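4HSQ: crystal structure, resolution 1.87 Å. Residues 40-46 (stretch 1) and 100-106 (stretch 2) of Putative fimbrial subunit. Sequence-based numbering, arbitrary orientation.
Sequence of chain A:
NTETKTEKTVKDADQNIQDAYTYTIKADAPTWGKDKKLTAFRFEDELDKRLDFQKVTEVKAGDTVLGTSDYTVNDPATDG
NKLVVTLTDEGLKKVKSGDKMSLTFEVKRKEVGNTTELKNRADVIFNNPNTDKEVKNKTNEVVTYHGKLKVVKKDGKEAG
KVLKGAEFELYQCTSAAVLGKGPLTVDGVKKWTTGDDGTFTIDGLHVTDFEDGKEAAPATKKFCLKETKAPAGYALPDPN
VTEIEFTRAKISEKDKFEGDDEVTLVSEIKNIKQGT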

ATOM      1  N   ALA A  40     -31.226  -3.239  -9.845  1.00 19.31           N
ATOM      2  CA  ALA A  40     -30.150  -3.622  -8.925  1.00 18.48           C
ATOM      3  C   ALA A  40     -28.797  -3.350  -9.541  1.00 22.06           C
ATOM      4  O   ALA A  40     -28.580  -3.594 -10.719  1.00 23.02           O
ATOM      5  CB  ALA A  40     -30.260  -5.094  -8.530  1.00 18.80           C
ATOM      6  N   PHE A  41     -27.879  -2.826  -8.735  1.00 18.22           N
ATOM      7  CA  PHE A  41     -26.498  -2.578  -9.130  1.00 16.03           C
ATOM      8  C   PHE A  41     -25.651  -2.550  -7.879  1.00 18.78           C
ATOM      9  O   PHE A  41     -25.979  -1.816  -6.949  1.00 19.24           O
ATOM     10  CB  PHE A  41     -26.345  -1.246  -9.898  1.00 17.28           C
ATOM     11  CG  PHE A  41     -25.009  -1.110 -10.588  1.00 18.22           C
ATOM     12  CD1 PHE A  41     -23.872  -0.741  -9.876  1.00 21.33           C
ATOM     13  CD2 PHE A  41     -24.877  -1.387 -11.940  1.00 20.38           C
ATOM     14  CE1 PHE A  41     -22.629  -0.660 -10.503  1.00 21.58           C
ATOM     15  CE2 PHE A  41     -23.630  -1.305 -12.570  1.00 22.66           C
ATOM     16  CZ  PHE A  41     -22.517  -0.938 -11.846  1.00 21.32           C
ATOM     17  N   ARG A  42     -24.572  -3.331  -7.842  1.00 16.31           N
ATOM     18  CA  ARG A  42     -23.658  -3.293  -6.702  1.00 15.61           C
ATOM     19  C   ARG A  42     -22.215  -3.596  -7.125  1.00 19.09           C
ATOM     20  O   ARG A  42     -21.972  -4.181  -8.178  1.00 17.96           O
ATOM     21  CB  ARG A  42     -24.106  -4.243  -5.569  1.00 12.57           C
ATOM     22  CG  ARG A  42     -23.909  -5.751  -5.844  1.00 17.54           C
ATOM     23  CD  ARG A  42     -24.571  -6.571  -4.751  1.00 20.37           C
ATOM     24  NE  ARG A  42     -24.236  -7.996  -4.860  1.00 24.71           N
ATOM     25  CZ  ARG A  42     -25.002  -8.907  -5.455  1.00 34.32           C
ATOM     26  NH1 ARG A  42     -26.147  -8.552  -6.027  1.00 23.86           N
ATOM     27  NH2 ARG A  42     -24.624 -10.177  -5.491  1.00 25.64           N
ATOM     28  N   PHE A  43     -21.265  -3.141  -6.304  1.00 16.00           N
ATOM     29  CA  PHE A  43     -19.855  -3.459  -6.438  1.00 14.21           C
ATOM     30  C   PHE A  43     -19.512  -4.374  -5.325  1.00 17.64           C
ATOM     31  O   PHE A  43     -19.929  -4.124  -4.198  1.00 14.76           O
ATOM     32  CB  PHE A  43     -18.964  -2.192  -6.334  1.00 15.50           C
ATOM     33  CG  PHE A  43     -19.326  -1.018  -7.198  1.00 16.06           C
ATOM     34  CD1 PHE A  43     -18.585  -0.719  -8.336  1.00 17.85           C
ATOM     35  CD2 PHE A  43     -20.347  -0.142  -6.821  1.00 18.21           C
ATOM     36  CE1 PHE A  43     -18.881   0.413  -9.110  1.00 18.25           C
ATOM     37  CE2 PHE A  43     -20.635   0.998  -7.590  1.00 20.43           C
ATOM     38  CZ  PHE A  43     -19.887   1.274  -8.720  1.00 17.60           C
ATOM     39  N   GLU A  44     -18.686  -5.393  -5.595  1.00 15.84           N
ATOM     40  CA  GLU A  44     -18.207  -6.303  -4.564  1.00 16.01           C
ATOM     41  C   GLU A  44     -16.719  -6.393  -4.674  1.00 19.30           C
ATOM     42  O   GLU A  44     -16.202  -6.388  -5.783  1.00 19.44           O
ATOM     43  CB  GLU A  44     -18.859  -7.693  -4.680  1.00 17.72           C
ATOM     44  CG  GLU A  44     -20.279  -7.671  -4.150  1.00 24.08           C
ATOM     45  CD  GLU A  44     -20.929  -9.018  -3.926  1.00 36.40           C
ATOM     46  OE1 GLU A  44     -20.238 -10.049  -4.080  1.00 29.45           O
ATOM     47  OE2 GLU A  44     -22.137  -9.041  -3.604  1.00 29.93           O
ATOM     48  N   ASP A  45     -16.019  -6.424  -3.538  1.00 16.50           N
ATOM     49  CA  ASP A  45     -14.565  -6.505  -3.560  1.00 15.56           C
ATOM     50  C   ASP A  45     -14.067  -7.226  -2.324  1.00 19.02           C
ATOM     51  O   ASP A  45     -14.234  -6.732  -1.194  1.00 17.44           O
ATOM     52  CB  ASP A  45     -13.949  -5.089  -3.664  1.00 16.06           C
ATOM     53  CG  ASP A  45     -12.462  -5.077  -3.998  1.00 15.72           C
ATOM     54  OD1 ASP A  45     -11.730  -5.923  -3.459  1.00 17.36           O
ATOM     55  OD2 ASP A  45     -12.009  -4.115  -4.663  1.00 17.05           O
ATOM     56  N   GLU A  46     -13.456  -8.405  -2.547  1.00 16.24           N
ATOM     57  CA  GLU A  46     -12.860  -9.245  -1.499  1.00 17.24           C
ATOM     58  C   GLU A  46     -11.519  -8.672  -1.177  1.00 19.79           C
ATOM     59  O   GLU A  46     -10.553  -8.824  -1.935  1.00 19.91           O
ATOM     60  CB  GLU A  46     -12.723 -10.708  -1.957  1.00 18.69           C
ATOM     61  CG  GLU A  46     -14.053 -11.417  -2.159  1.00 33.13           C
ATOM     62  CD  GLU A  46     -13.885 -12.847  -2.631  1.00 64.77           C
ATOM     63  OE1 GLU A  46     -13.420 -13.688  -1.827  1.00 71.05           O
ATOM     64  OE2 GLU A  46     -14.171 -13.118  -3.821  1.00 59.25           O
ATOM     65  N   LYS A 100     -21.316   5.488 -17.090  1.00 23.38           N
ATOM     66  CA  LYS A 100     -20.067   4.961 -16.585  1.00 23.26           C
ATOM     67  C   LYS A 100     -20.137   5.070 -15.061  1.00 25.88           C
ATOM     68  O   LYS A 100     -20.274   6.180 -14.524  1.00 26.04           O
ATOM     69  CB  LYS A 100     -18.860   5.703 -17.167  1.00 25.62           C
ATOM     70  CG  LYS A 100     -17.492   5.313 -16.547  1.00 45.94           C
ATOM     71  CD  LYS A 100     -17.097   3.838 -16.692  1.00 53.06           C
ATOM     72  CE  LYS A 100     -16.473   3.505 -18.031  1.00 65.31           C
ATOM     73  NZ  LYS A 100     -16.148   2.057 -18.142  1.00 72.52           N
HETATM   74  N   MSE A 101     -20.161   3.921 -14.391  1.00 19.83           N
HETATM   75  CA  MSE A 101     -20.225   3.820 -12.934  1.00 17.98           C
HETATM   76  C   MSE A 101     -18.815   3.877 -12.379  1.00 22.85           C
HETATM   77  O   MSE A 101     -17.892   3.266 -12.941  1.00 23.45           O
HETATM   78  CB  MSE A 101     -20.900   2.506 -12.494  1.00 19.54           C
HETATM   79  CG  MSE A 101     -22.250   2.280 -13.140  1.00 25.58           C
HETATM   80 SE   MSE A 101     -23.460   3.720 -12.744  1.00 32.11          SE
HETATM   81  CE  MSE A 101     -23.519   3.622 -10.792  1.00 28.24           C
ATOM     82  N   SER A 102     -18.652   4.527 -11.238  1.00 18.75           N
ATOM     83  CA  SER A 102     -17.334   4.616 -10.647  1.00 17.49           C
ATOM     84  C   SER A 102     -17.425   4.528  -9.153  1.00 19.49           C
ATOM     85  O   SER A 102     -18.305   5.135  -8.552  1.00 18.62           O
ATOM     86  CB  SER A 102     -16.649   5.919 -11.056  1.00 20.86           C
ATOM     87  OG  SER A 102     -15.292   5.929 -10.643  1.00 32.23           O
ATOM     88  N   LEU A 103     -16.500   3.784  -8.552  1.00 15.44           N
ATOM     89  CA  LEU A 103     -16.424   3.678  -7.100  1.00 14.67           C
ATOM     90  C   LEU A 103     -14.994   3.871  -6.677  1.00 15.96           C
ATOM     91  O   LEU A 103     -14.139   3.120  -7.120  1.00 16.25           O
ATOM     92  CB  LEU A 103     -16.957   2.304  -6.582  1.00 14.37           C
ATOM     93  CG  LEU A 103     -16.560   1.927  -5.124  1.00 16.42           C
ATOM     94  CD1 LEU A 103     -17.262   2.843  -4.094  1.00 15.22           C
ATOM     95  CD2 LEU A 103     -16.821   0.448  -4.815  1.00 14.66           C
ATOM     96  N   THR A 104     -14.746   4.822  -5.772  1.00 13.61           N
ATOM     97  CA  THR A 104     -13.412   5.008  -5.202  1.00 13.62           C
ATOM     98  C   THR A 104     -13.521   4.809  -3.707  1.00 14.98           C
ATOM     99  O   THR A 104     -14.402   5.392  -3.052  1.00 14.40           O
ATOM    100  CB  THR A 104     -12.789   6.392  -5.546  1.00 16.70           C
ATOM    101  OG1 THR A 104     -12.658   6.488  -6.966  1.00 15.46           O
ATOM    102  CG2 THR A 104     -11.369   6.553  -4.940  1.00 14.50           C
ATOM    103  N   PHE A 105     -12.617   3.997  -3.154  1.00 11.01           N
ATOM    104  CA  PHE A 105     -12.643   3.776  -1.713  1.00  9.86           C
ATOM    105  C   PHE A 105     -11.224   3.720  -1.200  1.00 14.51           C
ATOM    106  O   PHE A 105     -10.277   3.457  -1.953  1.00 13.50           O
ATOM    107  CB  PHE A 105     -13.454   2.527  -1.320  1.00 10.97           C
ATOM    108  CG  PHE A 105     -12.874   1.213  -1.799  1.00 12.05           C
ATOM    109  CD1 PHE A 105     -12.061   0.452  -0.970  1.00 13.23           C
ATOM    110  CD2 PHE A 105     -13.242   0.680  -3.039  1.00 13.22           C
ATOM    111  CE1 PHE A 105     -11.524  -0.761  -1.419  1.00 14.84           C
ATOM    112  CE2 PHE A 105     -12.702  -0.528  -3.485  1.00 16.24           C
ATOM    113  CZ  PHE A 105     -11.856  -1.244  -2.672  1.00 13.35           C
ATOM    114  N   GLU A 106     -11.097   3.938   0.095  1.00 11.85           N
ATOM    115  CA  GLU A 106      -9.831   4.039   0.767  1.00 11.74           C
ATOM    116  C   GLU A 106      -9.572   2.875   1.690  1.00 14.13           C
ATOM    117  O   GLU A 106     -10.473   2.403   2.386  1.00 14.86           O
ATOM    118  CB  GLU A 106      -9.853   5.358   1.529  1.00 12.85           C
ATOM    119  CG  GLU A 106      -8.573   5.750   2.230  1.00 16.29           C
ATOM    120  CD  GLU A 106      -8.834   6.962   3.101  1.00 36.35           C
ATOM    121  OE1 GLU A 106      -9.028   8.065   2.545  1.00 40.12           O
ATOM    122  OE2 GLU A 106      -8.915   6.796   4.336  1.00 35.04           O
TER

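The strands of the two stretches face each other with their axes 9.2 Å apart at closest approach and their N-to-C directions 39° apart. No hydrogen bond joins them across this gap; side chains fill it. Because a strand alternates its side chains, Phe-41, Phe-43 and Asp-45 have CA-to-CB bonds pointing toward the second stretch, and Met-101, Leu-103 and Phe-105 point toward the first.

Phe-43 has the most surface covered by the partner strand. With chi1 in the m well, one face of its ring is turned to Leu-103: CB of Leu-103 sits 3.7 Å from the ring centroid and only 11° off the ring normal. This is a CH-pi contact, in which an aliphatic carbon rests on the electron-rich face of the ring; the closest atoms are Phe-43 CE1 and Leu-103 CB, also 3.7 Å apart. The flat ring is long enough to reach further along the strand as well, its CZ lying 4.1 Å from CB of Met-101 and 4.1 Å from the backbone C of Ser-102.

Met-101, present as selenomethionine, comes second. It touches both Phe-41 and Phe-43, and its flexible, unbranched side chain, with all three chi angles in the m well, suits such a place. Its CG packs 3.5 Å from CZ of Phe-41, while its SE lies 5.0 Å from the Phe-41 ring centroid, a sulfur-aromatic type of contact made here by selenium.

At the far end the chemistry changes. OD2 of Asp-45 approaches CZ of Phe-105 at 3.5 Å, near the plane of the ring. The ring edge carries slightly positive hydrogens, so a carboxylate oxygen is tolerated there; OD2 is also hydrogen-bonded elsewhere in the structure. Away from the interface, Arg-42 and Glu-44 form a salt bridge along their own strand, NE of Arg-42 lying 2.7 Å from OE2 of Glu-44.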